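Long-range contacts in 2-Cys Peroxiredoxin (Plasmodium vivax SaI-1, PDB 2I81), which probably reduces hydrogen peroxide and organic hydroperoxides through a reactive cysteine thiol, as other typical 2-Cys peroxiredoxins do: residues Y22-P28 / K130-V134; V35-F41 / Y98-K104; I72-D76 / G112-H118; R173-A177 / N191-G195. All blocks are in the same frame, centred on the assembly; numbering follows the deposited sequence.

Interaction 1: residues Y22-P28 / K130-V134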
loop_
_atom_site.group_PDB
_atom_site.type_symbol
_atom_site.label_atom_id
_atom_site.label_comp_id
_atom_site.label_asym_id
_atom_site.label_seq_id
_atom_site.Cartn_x
_atom_site.Cartn_y
_atom_site.Cartn_z
ATOM N N TYR A 22 3.035 18.070 22.636
ATOM C CA TYR A 22 1.816 18.312 23.405
ATOM C C TYR A 22 1.927 19.530 24.328
ATOM O O TYR A 22 0.969 19.862 25.028
ATOM C CB TYR A 22 1.416 17.065 24.206
ATOM C CG TYR A 22 2.509 16.511 25.092
ATOM C CD1 TYR A 22 3.189 15.346 24.741
ATOM C CD2 TYR A 22 2.864 17.148 26.282
ATOM C CE1 TYR A 22 4.195 14.831 25.550
ATOM C CE2 TYR A 22 3.868 16.645 27.097
ATOM C CZ TYR A 22 4.529 15.486 26.725
ATOM O OH TYR A 22 5.523 14.979 27.529
ATOM N N VAL A 23 3.088 20.186 24.337
ATOM C CA VAL A 23 3.273 21.396 25.144
ATOM C C VAL A 23 2.468 22.540 24.530
ATOM O O VAL A 23 2.602 22.840 23.341
ATOM C CB VAL A 23 4.766 21.797 25.294
ATOM C CG1 VAL A 23 4.912 22.983 26.247
ATOM C CG2 VAL A 23 5.594 20.620 25.796
ATOM N N GLY A 24 1.629 23.165 25.352
ATOM C CA GLY A 24 0.682 24.169 24.879
ATOM C C GLY A 24 -0.549 23.514 24.283
ATOM O O GLY A 24 -1.395 24.186 23.688
ATOM N N LYS A 25 -0.644 22.196 24.440
ATOM C CA LYS A 25 -1.763 21.424 23.917
ATOM C C LYS A 25 -2.296 20.464 24.978
ATOM O O LYS A 25 -1.783 20.416 26.100
ATOM C CB LYS A 25 -1.352 20.678 22.642
ATOM C CG LYS A 25 -1.275 21.570 21.401
ATOM C CD LYS A 25 -0.591 20.876 20.224
ATOM C CE LYS A 25 -1.506 19.801 19.593
ATOM N NZ LYS A 25 -0.769 19.241 18.294
ATOM N N GLU A 26 -3.333 19.712 24.617
ATOM C CA GLU A 26 -4.009 18.798 25.534
ATOM C C GLU A 26 -3.090 17.674 26.011
ATOM O O GLU A 26 -2.446 16.998 25.204
ATOM C CB GLU A 26 -5.261 18.227 24.863
ATOM C CG GLU A 26 -6.013 17.174 25.675
ATOM C CD GLU A 26 -7.143 16.523 24.893
ATOM O OE1 GLU A 26 -7.837 15.658 25.469
ATOM O OE2 GLU A 26 -7.343 16.868 23.709
ATOM N N ALA A 27 -3.035 17.498 27.331
ATOM C CA ALA A 27 -2.287 16.411 27.954
ATOM C C ALA A 27 -2.913 15.065 27.600
ATOM O O ALA A 27 -4.135 14.908 27.697
ATOM C CB ALA A 27 -2.248 16.595 29.464
ATOM N N PRO A 28 -2.083 14.092 27.176
ATOM C CA PRO A 28 -2.576 12.753 26.858
ATOM C C PRO A 28 -3.203 12.089 28.077
ATOM O O PRO A 28 -2.639 12.142 29.175
ATOM C CB PRO A 28 -1.310 12.000 26.433
ATOM C CG PRO A 28 -0.344 13.061 26.038
ATOM C CD PRO A 28 -0.629 14.200 26.959
ATOM N N LYS A 130 5.054 6.027 27.252
ATOM C CA LYS A 130 4.986 6.030 25.790
ATOM C C LYS A 130 4.193 7.223 25.263
ATOM O O LYS A 130 4.601 7.858 24.285
ATOM C CB LYS A 130 4.372 4.726 25.265
ATOM C CG LYS A 130 5.333 3.550 25.221
ATOM C CD LYS A 130 4.646 2.291 24.713
ATOM C CE LYS A 130 5.563 1.079 24.817
ATOM N NZ LYS A 130 4.903 -0.160 24.321
ATOM N N ASP A 131 3.066 7.523 25.910
ATOM C CA ASP A 131 2.220 8.643 25.500
ATOM C C ASP A 131 2.871 10.005 25.753
ATOM O O ASP A 131 2.680 10.937 24.969
ATOM C CB ASP A 131 0.839 8.569 26.165
ATOM C CG ASP A 131 -0.028 7.447 25.602
ATOM O OD1 ASP A 131 0.189 7.028 24.442
ATOM O OD2 ASP A 131 -0.938 6.988 26.323
ATOM N N TYR A 132 3.639 10.114 26.836
ATOM C CA TYR A 132 4.320 11.367 27.178
ATOM C C TYR A 132 5.720 11.472 26.573
ATOM O O TYR A 132 6.469 12.407 26.876
ATOM C CB TYR A 132 4.346 11.570 28.696
ATOM C CG TYR A 132 3.030 12.080 29.225
ATOM C CD1 TYR A 132 1.973 11.207 29.479
ATOM C CD2 TYR A 132 2.827 13.442 29.445
ATOM C CE1 TYR A 132 0.754 11.672 29.951
ATOM C CE2 TYR A 132 1.610 13.918 29.918
ATOM C CZ TYR A 132 0.580 13.028 30.169
ATOM O OH TYR A 132 -0.627 13.495 30.639
ATOM N N ASN A 133 6.044 10.516 25.703
ATOM C CA ASN A 133 7.340 10.437 25.023
ATOM C C ASN A 133 8.525 10.570 25.984
ATOM O O ASN A 133 9.436 11.374 25.763
ATOM C CB ASN A 133 7.428 11.463 23.879
ATOM C CG ASN A 133 6.277 11.344 22.889
ATOM O OD1 ASN A 133 5.414 12.220 22.819
ATOM N ND2 ASN A 133 6.258 10.256 22.123
ATOM N N VAL A 134 8.496 9.782 27.056
ATOM C CA VAL A 134 9.589 9.767 28.033
ATOM C C VAL A 134 10.136 8.361 28.312
ATOM O O VAL A 134 10.992 8.187 29.182
ATOM C CB VAL A 134 9.214 10.491 29.366
ATOM C CG1 VAL A 134 9.047 11.990 29.136
ATOM C CG2 VAL A 134 7.959 9.885 29.996
#
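Tyr22 and Tyr132 hold each other crosswise. The two side chains run at about a right angle, their ring planes 72° apart, and the edge of Tyr132 is turned toward the face of Tyr22 in a T-shaped pair with centroids 5.4 Å apart. Tyr22 gets there through its first torsion: a chi1 of 54° places CG between the backbone N and the carbonyl carbon and brings the ring to residues 130-134. Its hydroxyl then runs on to the backbone, where Tyr22 OH donates to Tyr132 O at 2.8 Å. The same OH lies at the edge of the Tyr132 ring, 3.6 Å from Tyr132 CD2.

Tyr132 takes a different first torsion, with CG anti to the carbonyl carbon (chi1 -79°), and its ring reaches back across the N-terminal loop. Pro28 comes in over one face: Pro28 CD is 4.0 Å from the centroid of the Tyr132 ring, a CH-pi contact over the face. At the far end Tyr132 OH makes a weak hydrogen bond to Pro28 O, and Ala27 CB touches that hydroxyl at 3.7 Å. Pro28 CB also meets Asp131 CB, at 4.1 Å.

The Tyr132 ring continues inward onto Leu57, Val146 and Ile148 of the central strands, while Tyr22 rests on Val154 and Leu157. Tyr22 opens a type II turn that runs to Lys25, and Tyr132 follows directly on a helix end. Here Asn133, with positive phi, is the C-prime residue of a Schellman motif closing helix 127-131, a helix C-terminus covered by the N-terminal loop of the peroxiredoxin fold.

Interaction 2: residues V35-F41 / Y98-K104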
loop_
_atom_site.group_PDB
_atom_site.type_symbol
_atom_site.label_atom_id
_atom_site.label_comp_id
_atom_site.label_asym_id
_atom_site.label_seq_id
_atom_site.Cartn_x
_atom_site.Cartn_y
_atom_site.Cartn_z
ATOM N N VAL A 35 -0.847 3.704 44.554
ATOM C CA VAL A 35 -0.746 3.562 45.998
ATOM C C VAL A 35 -0.901 4.957 46.593
ATOM O O VAL A 35 -0.083 5.844 46.328
ATOM C CB VAL A 35 0.624 2.978 46.424
ATOM C CG1 VAL A 35 0.621 2.630 47.910
ATOM C CG2 VAL A 35 0.964 1.749 45.600
ATOM N N PHE A 36 -1.952 5.156 47.383
ATOM C CA PHE A 36 -2.216 6.464 47.981
ATOM C C PHE A 36 -1.340 6.727 49.201
ATOM O O PHE A 36 -0.578 5.855 49.630
ATOM C CB PHE A 36 -3.702 6.617 48.322
ATOM C CG PHE A 36 -4.601 6.599 47.119
ATOM C CD1 PHE A 36 -5.409 5.500 46.857
ATOM C CD2 PHE A 36 -4.631 7.678 46.237
ATOM C CE1 PHE A 36 -6.240 5.477 45.742
ATOM C CE2 PHE A 36 -5.456 7.662 45.118
ATOM C CZ PHE A 36 -6.263 6.558 44.869
ATOM N N GLY A 37 -1.449 7.937 49.749
ATOM C CA GLY A 37 -0.676 8.349 50.919
ATOM C C GLY A 37 -0.849 7.447 52.125
ATOM O O GLY A 37 0.094 7.243 52.894
ATOM N N ASP A 38 -2.054 6.900 52.288
ATOM C CA ASP A 38 -2.344 5.992 53.398
ATOM C C ASP A 38 -1.928 4.539 53.125
ATOM O O ASP A 38 -2.190 3.654 53.946
ATOM C CB ASP A 38 -3.825 6.083 53.818
ATOM C CG ASP A 38 -4.793 5.684 52.707
ATOM O OD1 ASP A 38 -4.375 5.558 51.534
ATOM O OD2 ASP A 38 -5.992 5.500 53.016
ATOM N N ASN A 39 -1.287 4.309 51.977
ATOM C CA ASN A 39 -0.798 2.981 51.559
ATOM C C ASN A 39 -1.855 2.024 50.995
ATOM O O ASN A 39 -1.548 0.866 50.694
ATOM C CB ASN A 39 -0.003 2.294 52.682
ATOM C CG ASN A 39 1.361 2.920 52.908
ATOM O OD1 ASN A 39 1.617 4.057 52.506
ATOM N ND2 ASN A 39 2.244 2.180 53.569
ATOM N N SER A 40 -3.088 2.502 50.846
ATOM C CA SER A 40 -4.147 1.708 50.224
ATOM C C SER A 40 -4.030 1.742 48.700
ATOM O O SER A 40 -3.465 2.682 48.133
ATOM C CB SER A 40 -5.527 2.202 50.667
ATOM O OG SER A 40 -5.733 3.554 50.295
ATOM N N PHE A 41 -4.561 0.712 48.047
ATOM C CA PHE A 41 -4.535 0.623 46.590
ATOM C C PHE A 41 -5.753 1.272 45.957
ATOM O O PHE A 41 -6.850 1.233 46.517
ATOM C CB PHE A 41 -4.432 -0.833 46.135
ATOM C CG PHE A 41 -3.110 -1.470 46.440
ATOM C CD1 PHE A 41 -3.051 -2.770 46.931
ATOM C CD2 PHE A 41 -1.923 -0.772 46.242
ATOM C CE1 PHE A 41 -1.826 -3.366 47.216
ATOM C CE2 PHE A 41 -0.696 -1.359 46.526
ATOM C CZ PHE A 41 -0.647 -2.658 47.012
ATOM N N TYR A 98 2.781 -2.897 43.893
ATOM C CA TYR A 98 3.315 -3.708 44.986
ATOM C C TYR A 98 4.767 -3.352 45.281
ATOM O O TYR A 98 5.199 -3.391 46.437
ATOM C CB TYR A 98 3.182 -5.201 44.678
ATOM C CG TYR A 98 1.753 -5.650 44.498
ATOM C CD1 TYR A 98 1.244 -5.923 43.229
ATOM C CD2 TYR A 98 0.902 -5.785 45.596
ATOM C CE1 TYR A 98 -0.073 -6.332 43.058
ATOM C CE2 TYR A 98 -0.418 -6.191 45.434
ATOM C CZ TYR A 98 -0.898 -6.462 44.164
ATOM O OH TYR A 98 -2.202 -6.865 43.998
ATOM N N THR A 99 5.510 -3.005 44.233
ATOM C CA THR A 99 6.888 -2.543 44.378
ATOM C C THR A 99 6.937 -1.171 45.060
ATOM O O THR A 99 7.849 -0.900 45.845
ATOM C CB THR A 99 7.630 -2.528 43.018
ATOM O OG1 THR A 99 7.632 -3.853 42.464
ATOM C CG2 THR A 99 9.075 -2.068 43.183
ATOM N N HIS A 100 5.949 -0.321 44.770
ATOM C CA HIS A 100 5.836 0.984 45.426
ATOM C C HIS A 100 5.607 0.856 46.926
ATOM O O HIS A 100 6.305 1.491 47.719
ATOM C CB HIS A 100 4.700 1.813 44.827
ATOM C CG HIS A 100 4.969 2.309 43.442
ATOM N ND1 HIS A 100 6.237 2.395 42.909
ATOM C CD2 HIS A 100 4.127 2.778 42.490
ATOM C CE1 HIS A 100 6.163 2.875 41.681
ATOM N NE2 HIS A 100 4.895 3.119 41.404
ATOM N N LEU A 101 4.624 0.039 47.303
ATOM C CA LEU A 101 4.263 -0.160 48.706
ATOM C C LEU A 101 5.440 -0.698 49.515
ATOM O O LEU A 101 5.670 -0.272 50.651
ATOM C CB LEU A 101 3.050 -1.093 48.827
ATOM C CG LEU A 101 2.485 -1.416 50.218
ATOM C CD1 LEU A 101 2.036 -0.161 50.953
ATOM C CD2 LEU A 101 1.338 -2.406 50.106
ATOM N N ALA A 102 6.180 -1.628 48.914
ATOM C CA ALA A 102 7.371 -2.209 49.527
ATOM C C ALA A 102 8.478 -1.175 49.717
ATOM O O ALA A 102 9.216 -1.229 50.703
ATOM C CB ALA A 102 7.874 -3.368 48.690
ATOM N N TRP A 103 8.585 -0.241 48.774
ATOM C CA TRP A 103 9.581 0.826 48.844
ATOM C C TRP A 103 9.214 1.828 49.928
ATOM O O TRP A 103 10.090 2.431 50.553
ATOM C CB TRP A 103 9.713 1.525 47.490
ATOM C CG TRP A 103 11.040 2.201 47.265
ATOM C CD1 TRP A 103 12.218 1.939 47.908
ATOM C CD2 TRP A 103 11.330 3.221 46.303
ATOM N NE1 TRP A 103 13.217 2.745 47.418
ATOM C CE2 TRP A 103 12.701 3.540 46.431
ATOM C CE3 TRP A 103 10.562 3.903 45.349
ATOM C CZ2 TRP A 103 13.322 4.512 45.639
ATOM C CZ3 TRP A 103 11.181 4.867 44.562
ATOM C CH2 TRP A 103 12.548 5.163 44.714
ATOM N N LYS A 104 7.912 1.995 50.147
ATOM C CA LYS A 104 7.410 2.849 51.217
ATOM C C LYS A 104 7.592 2.207 52.589
ATOM O O LYS A 104 7.738 2.911 53.590
ATOM C CB LYS A 104 5.941 3.211 50.989
ATOM C CG LYS A 104 5.708 4.090 49.769
ATOM C CD LYS A 104 4.601 5.105 50.002
ATOM C CE LYS A 104 3.220 4.496 49.819
ATOM N NZ LYS A 104 2.141 5.467 50.159
HETATM O O HOH W 1 1.675 6.797 47.773
#
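Lys104 NZ donates to Phe36 O at 2.8 Å and to Asn39 OD1 at 2.8 Å, and gives a further hydrogen bond to a water, also 2.8 Å from NZ; these hydrogen bonds form the polar part of the contact. The chain is bent at chi2 and chi3 (chi3 -81°), which turns its ammonium into the Phe36-Asn39 turn. Neither protein acceptor is met squarely: NZ is tilted 33° from the carbonyl plane of Phe36 and stands above the amide carbonyl plane of Asn39. Asn39 N, closing the type I turn, reaches Phe36 O from the other face, so this oxygen has two protein donors.

Apolar contacts lie beside these bonds. Val35 CG1 meets Lys104 CE at 3.7 Å, the two side chains tip to tip, while Val35 CG2 rests on His100 CB, whose imidazole is engaged by Asp63 and the backbone of Leu121. Leu101 splits its methyls: CD1 lies 3.6 Å from Asn39 CB, and CD2 is 3.7 Å from Phe41 CZ.

The aromatic contribution is Phe41 against Tyr98, rings meeting obliquely with Phe41 CE1 3.6 Å from Tyr98 CE2. Phe41 also has Lys97 as a cation-pi partner, and Tyr98 meets Phe66 of a neighbouring subunit.

Together these join the hairpin between strands 31-35 and 41-45 to helix 97-104. The acceptors of the buried ammonium are neutral, with Asp38 OD1 6.7 Å away from Lys104 NZ, so the charge is probably steadied mainly by carbonyl dipoles and water, no carboxylate of the two segments touching NZ.

Interaction 3: residues I72-D76 / G112-H118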
loop_
_atom_site.group_PDB
_atom_site.type_symbol
_atom_site.label_atom_id
_atom_site.label_comp_id
_atom_site.label_asym_id
_atom_site.label_seq_id
_atom_site.Cartn_x
_atom_site.Cartn_y
_atom_site.Cartn_z
ATOM N N ILE A 72 11.725 11.970 45.283
ATOM C CA ILE A 72 10.416 11.653 45.851
ATOM C C ILE A 72 10.275 12.227 47.264
ATOM O O ILE A 72 9.237 12.801 47.605
ATOM C CB ILE A 72 10.146 10.123 45.833
ATOM C CG1 ILE A 72 10.086 9.624 44.384
ATOM C CG2 ILE A 72 8.836 9.784 46.551
ATOM C CD1 ILE A 72 10.346 8.146 44.220
ATOM N N ILE A 73 11.327 12.086 48.067
ATOM C CA ILE A 73 11.343 12.616 49.432
ATOM C C ILE A 73 11.372 14.149 49.440
ATOM O O ILE A 73 10.672 14.780 50.238
ATOM C CB ILE A 73 12.509 12.024 50.269
ATOM C CG1 ILE A 73 12.272 10.530 50.520
ATOM C CG2 ILE A 73 12.667 12.758 51.603
ATOM C CD1 ILE A 73 13.531 9.743 50.838
ATOM N N ALA A 74 12.165 14.738 48.545
ATOM C CA ALA A 74 12.241 16.195 48.420
ATOM C C ALA A 74 10.906 16.823 48.019
ATOM O O ALA A 74 10.546 17.888 48.524
ATOM C CB ALA A 74 13.334 16.599 47.445
ATOM N N LEU A 75 10.180 16.162 47.118
ATOM C CA LEU A 75 8.875 16.651 46.672
ATOM C C LEU A 75 7.800 16.479 47.744
ATOM O O LEU A 75 6.901 17.318 47.865
ATOM C CB LEU A 75 8.450 15.965 45.369
ATOM C CG LEU A 75 9.187 16.385 44.091
ATOM C CD1 LEU A 75 9.104 15.291 43.038
ATOM C CD2 LEU A 75 8.665 17.710 43.541
ATOM N N ASP A 76 7.897 15.395 48.515
ATOM C CA ASP A 76 6.937 15.123 49.583
ATOM C C ASP A 76 7.094 16.093 50.755
ATOM O O ASP A 76 6.105 16.461 51.395
ATOM C CB ASP A 76 7.042 13.676 50.068
ATOM C CG ASP A 76 5.781 13.208 50.773
ATOM O OD1 ASP A 76 5.880 12.766 51.937
ATOM O OD2 ASP A 76 4.689 13.291 50.167
ATOM N N GLY A 112 15.146 3.303 51.242
ATOM C CA GLY A 112 13.706 3.411 51.041
ATOM C C GLY A 112 13.214 4.842 50.999
ATOM O O GLY A 112 13.964 5.778 51.287
ATOM N N ILE A 113 11.946 5.009 50.634
ATOM C CA ILE A 113 11.334 6.335 50.555
ATOM C C ILE A 113 10.496 6.680 51.787
ATOM O O ILE A 113 10.112 7.835 51.978
ATOM C CB ILE A 113 10.505 6.534 49.255
ATOM C CG1 ILE A 113 9.454 5.427 49.085
ATOM C CG2 ILE A 113 11.426 6.613 48.042
ATOM C CD1 ILE A 113 8.437 5.702 47.987
ATOM N N GLY A 114 10.233 5.680 52.625
ATOM C CA GLY A 114 9.434 5.879 53.830
ATOM C C GLY A 114 7.979 6.148 53.500
ATOM O O GLY A 114 7.543 5.954 52.363
ATOM N N ASN A 115 7.228 6.613 54.492
ATOM C CA ASN A 115 5.787 6.766 54.337
ATOM C C ASN A 115 5.378 8.111 53.727
ATOM O O ASN A 115 4.774 8.954 54.401
ATOM C CB ASN A 115 5.079 6.522 55.675
ATOM C CG ASN A 115 3.652 6.033 55.502
ATOM O OD1 ASN A 115 2.746 6.479 56.206
ATOM N ND2 ASN A 115 3.444 5.111 54.566
ATOM N N ILE A 116 5.713 8.299 52.449
ATOM C CA ILE A 116 5.393 9.539 51.728
ATOM C C ILE A 116 3.881 9.777 51.622
ATOM O O ILE A 116 3.096 8.824 51.584
ATOM C CB ILE A 116 6.059 9.614 50.321
ATOM C CG1 ILE A 116 5.465 8.572 49.365
ATOM C CG2 ILE A 116 7.579 9.473 50.431
ATOM C CD1 ILE A 116 5.415 9.026 47.922
ATOM N N LYS A 117 3.486 11.048 51.568
ATOM C CA LYS A 117 2.071 11.433 51.629
ATOM C C LYS A 117 1.342 11.512 50.282
ATOM O O LYS A 117 0.111 11.439 50.245
ATOM C CB LYS A 117 1.909 12.763 52.373
ATOM C CG LYS A 117 2.062 12.675 53.888
ATOM C CD LYS A 117 1.899 14.043 54.555
ATOM C CE LYS A 117 0.437 14.479 54.648
ATOM N NZ LYS A 117 -0.350 13.655 55.611
ATOM N N HIS A 118 2.083 11.674 49.187
ATOM C CA HIS A 118 1.448 11.823 47.874
ATOM C C HIS A 118 1.331 10.507 47.103
ATOM O O HIS A 118 1.985 9.515 47.435
ATOM C CB HIS A 118 2.137 12.909 47.035
ATOM C CG HIS A 118 3.503 12.534 46.553
ATOM N ND1 HIS A 118 4.646 12.810 47.270
ATOM C CD2 HIS A 118 3.909 11.911 45.421
ATOM C CE1 HIS A 118 5.698 12.372 46.603
ATOM N NE2 HIS A 118 5.278 11.822 45.478
#
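A single carboxylate on a helix gathers donors from two successive backbone amides and an imidazole: Asp76 takes hydrogen bonds from Lys117 N, His118 ND1 and, weakly, His118 N. Lys117 N lies between the two oxygens, giving the straighter bond to Asp76 OD1 at 3.0 Å (N-H...O angle 156°) and a weak one to Asp76 OD2. The OD1 bond arrives on the syn side, somewhat out of the carboxylate plane. His118 ND1 donates to Asp76 OD2 at 2.9 Å, from the anti side, and the weak His118 N bond goes to the same oxygen. The carboxylate is thereby held against rotation, its plane 50° from that of the imidazole.

Torsion sets up the meeting on the histidine side, where chi1 of 71° tucks CG between the backbone N and the carbonyl carbon and folds the ring back toward helix 67-77. There Ile72 O comes to the ring's edge, 3.7 Å from His118 CE1, and Ile116 CD1 lies over one face. His118 NE2 is hydrogen-bonded to Tyr58 OH, so the ring bridges Asp76 to strand 54-59.

This strand leads into helix 67-77, and in peroxiredoxins the start of the equivalent helix carries the peroxidatic cysteine; the contact ties the later part of that helix to the loop entering strand 119-122.

Isoleucines fill in along the helix. Ile72 CG2 meets Ile116 CD1 at 3.8 Å, and Ile72 CD1 comes near Ile113 CG2. The end of Ile73 meets the backbone, Ile73 CG1 3.7 Å from Ile113 O, and this side chain also packs on Leu210 of a neighbouring subunit.

Interaction 4: residues R173-A177 / N191-G195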
loop_
_atom_site.group_PDB
_atom_site.type_symbol
_atom_site.label_atom_id
_atom_site.label_comp_id
_atom_site.label_asym_id
_atom_site.label_seq_id
_atom_site.Cartn_x
_atom_site.Cartn_y
_atom_site.Cartn_z
ATOM N N ARG A 173 8.437 27.697 41.134
ATOM C CA ARG A 173 8.547 28.986 40.447
ATOM C C ARG A 173 7.768 28.960 39.131
ATOM O O ARG A 173 7.088 29.929 38.785
ATOM C CB ARG A 173 10.015 29.339 40.185
ATOM C CG ARG A 173 10.231 30.758 39.664
ATOM C CD ARG A 173 11.621 30.953 39.065
ATOM N NE ARG A 173 11.791 30.255 37.789
ATOM C CZ ARG A 173 11.446 30.744 36.598
ATOM N NH1 ARG A 173 10.899 31.950 36.491
ATOM N NH2 ARG A 173 11.649 30.018 35.506
ATOM N N ILE A 174 7.879 27.842 38.411
ATOM C CA ILE A 174 7.142 27.615 37.164
ATOM C C ILE A 174 5.632 27.657 37.410
ATOM O O ILE A 174 4.899 28.332 36.682
ATOM C CB ILE A 174 7.555 26.265 36.494
ATOM C CG1 ILE A 174 9.010 26.309 35.993
ATOM C CG2 ILE A 174 6.599 25.880 35.365
ATOM C CD1 ILE A 174 9.314 27.367 34.925
ATOM N N ILE A 175 5.185 26.941 38.445
ATOM C CA ILE A 175 3.779 26.933 38.862
ATOM C C ILE A 175 3.313 28.348 39.204
ATOM O O ILE A 175 2.233 28.770 38.784
ATOM C CB ILE A 175 3.535 25.985 40.075
ATOM C CG1 ILE A 175 3.810 24.526 39.690
ATOM C CG2 ILE A 175 2.100 26.114 40.594
ATOM C CD1 ILE A 175 4.052 23.600 40.874
ATOM N N ASP A 176 4.143 29.076 39.951
ATOM C CA ASP A 176 3.858 30.463 40.315
ATOM C C ASP A 176 3.732 31.374 39.095
ATOM O O ASP A 176 2.848 32.230 39.050
ATOM C CB ASP A 176 4.929 31.005 41.270
ATOM C CG ASP A 176 4.769 30.486 42.691
ATOM O OD1 ASP A 176 3.667 30.014 43.047
ATOM O OD2 ASP A 176 5.750 30.559 43.460
ATOM N N ALA A 177 4.613 31.180 38.113
ATOM C CA ALA A 177 4.614 31.985 36.889
ATOM C C ALA A 177 3.378 31.739 36.026
ATOM O O ALA A 177 2.797 32.681 35.481
ATOM C CB ALA A 177 5.888 31.736 36.088
ATOM N N ASN A 191 13.684 34.784 34.771
ATOM C CA ASN A 191 14.022 34.757 36.204
ATOM C C ASN A 191 12.946 35.275 37.171
ATOM O O ASN A 191 13.265 35.664 38.299
ATOM C CB ASN A 191 15.333 35.514 36.470
ATOM C CG ASN A 191 16.551 34.798 35.933
ATOM O OD1 ASN A 191 17.471 35.434 35.417
ATOM N ND2 ASN A 191 16.575 33.478 36.066
ATOM N N TRP A 192 11.687 35.270 36.744
ATOM C CA TRP A 192 10.598 35.861 37.529
ATOM C C TRP A 192 10.263 35.080 38.806
ATOM O O TRP A 192 10.029 33.872 38.754
ATOM C CB TRP A 192 9.345 36.007 36.657
ATOM C CG TRP A 192 8.180 36.650 37.353
ATOM C CD1 TRP A 192 7.886 37.982 37.391
ATOM C CD2 TRP A 192 7.152 35.990 38.106
ATOM N NE1 TRP A 192 6.742 38.195 38.122
ATOM C CE2 TRP A 192 6.270 36.990 38.571
ATOM C CE3 TRP A 192 6.892 34.652 38.434
ATOM C CZ2 TRP A 192 5.147 36.696 39.351
ATOM C CZ3 TRP A 192 5.774 34.361 39.211
ATOM C CH2 TRP A 192 4.916 35.379 39.656
ATOM N N GLN A 193 10.244 35.779 39.942
ATOM C CA GLN A 193 9.709 35.228 41.194
ATOM C C GLN A 193 8.451 35.987 41.581
ATOM O O GLN A 193 8.102 36.992 40.960
ATOM C CB GLN A 193 10.697 35.378 42.361
ATOM C CG GLN A 193 12.173 35.277 42.030
ATOM C CD GLN A 193 12.619 33.864 41.730
ATOM O OE1 GLN A 193 12.097 32.894 42.286
ATOM N NE2 GLN A 193 13.602 33.738 40.847
ATOM N N LYS A 194 7.781 35.503 42.623
ATOM C CA LYS A 194 6.850 36.330 43.375
ATOM C C LYS A 194 7.672 37.103 44.405
ATOM O O LYS A 194 8.496 36.509 45.106
ATOM C CB LYS A 194 5.826 35.467 44.109
ATOM C CG LYS A 194 4.907 34.665 43.199
ATOM C CD LYS A 194 3.849 33.965 44.031
ATOM C CE LYS A 194 2.602 33.678 43.198
ATOM N NZ LYS A 194 1.559 32.982 44.001
ATOM N N GLY A 195 7.482 38.419 44.500
ATOM C CA GLY A 195 6.644 39.179 43.589
ATOM C C GLY A 195 7.513 40.140 42.806
ATOM O O GLY A 195 7.468 41.354 43.025
#
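Arg173 holds CG anti to the backbone N (chi1 -171°), and a single bend at chi3 (71°) then brings the guanidinium edge to the carbonyl of Trp192. Arg173 NH1 donates to Trp192 O at 3.1 Å, in a nearly straight bond with the oxygen lying almost in the guanidinium plane. Arg173 CG and CD lie alongside the same oxygen, each 3.3 Å from Trp192 O. Gln193 crosses this shaft at about a right angle, its OE1 3.8 Å from Arg173 CD. Glu170 bridges the other terminal nitrogen, NH2, giving the charge its main partner one helical turn earlier.

Trp192 is likewise extended at its first torsion (chi1 -178°), which brings the six-membered part of the indole against the helix: Trp192 CZ3 comes 3.5 Å from Ala177 CA and CE3 3.9 Å from Ala177 CB. His180 also meets this indole.

The two segments belong to helix 168-184 and to the C-terminal arm that doubles back along it. In typical 2-Cys peroxiredoxins this arm carries the resolving cysteine and reaches the partner subunit, consistent with the backbone bonds Asn191 makes to the second subunit here. Ala177 packs on Ile164 of that subunit too.

At the outer end, Lys194 runs extended across Asp176 at about a right angle. Its methylenes do most of the touching, Lys194 CD lying 3.8 Å from Asp176 CG, whereas the salt bridge from Lys194 NZ to Asp176 OD1 is long at 3.8 Å. Asp176 has its stronger ionic partner in Arg85.

Overall arrangement
Interactions 2 and 3 adjoin, centres 11 Å apart, and their segments alternate along the chain. Trp103 of one packs on Ile72 of the other, so helices 67-77 and 97-104 and the loop 112-118 are packed together. Each centres on a charged side chain: a buried lysine among neutral acceptors in interaction 2, a partly exposed aspartate among N-H donors in interaction 3, the most buried contact. Interaction 1, 25 Å from interaction 3 between centres and across the chain's centre, closes the sequence around both and relies on aromatic rings. Interaction 4 follows in series; partly buried, it mixes one firm hydrogen bond with indole packing and a long surface salt bridge. Interactions 1, 3 and 4 all touch the second subunit.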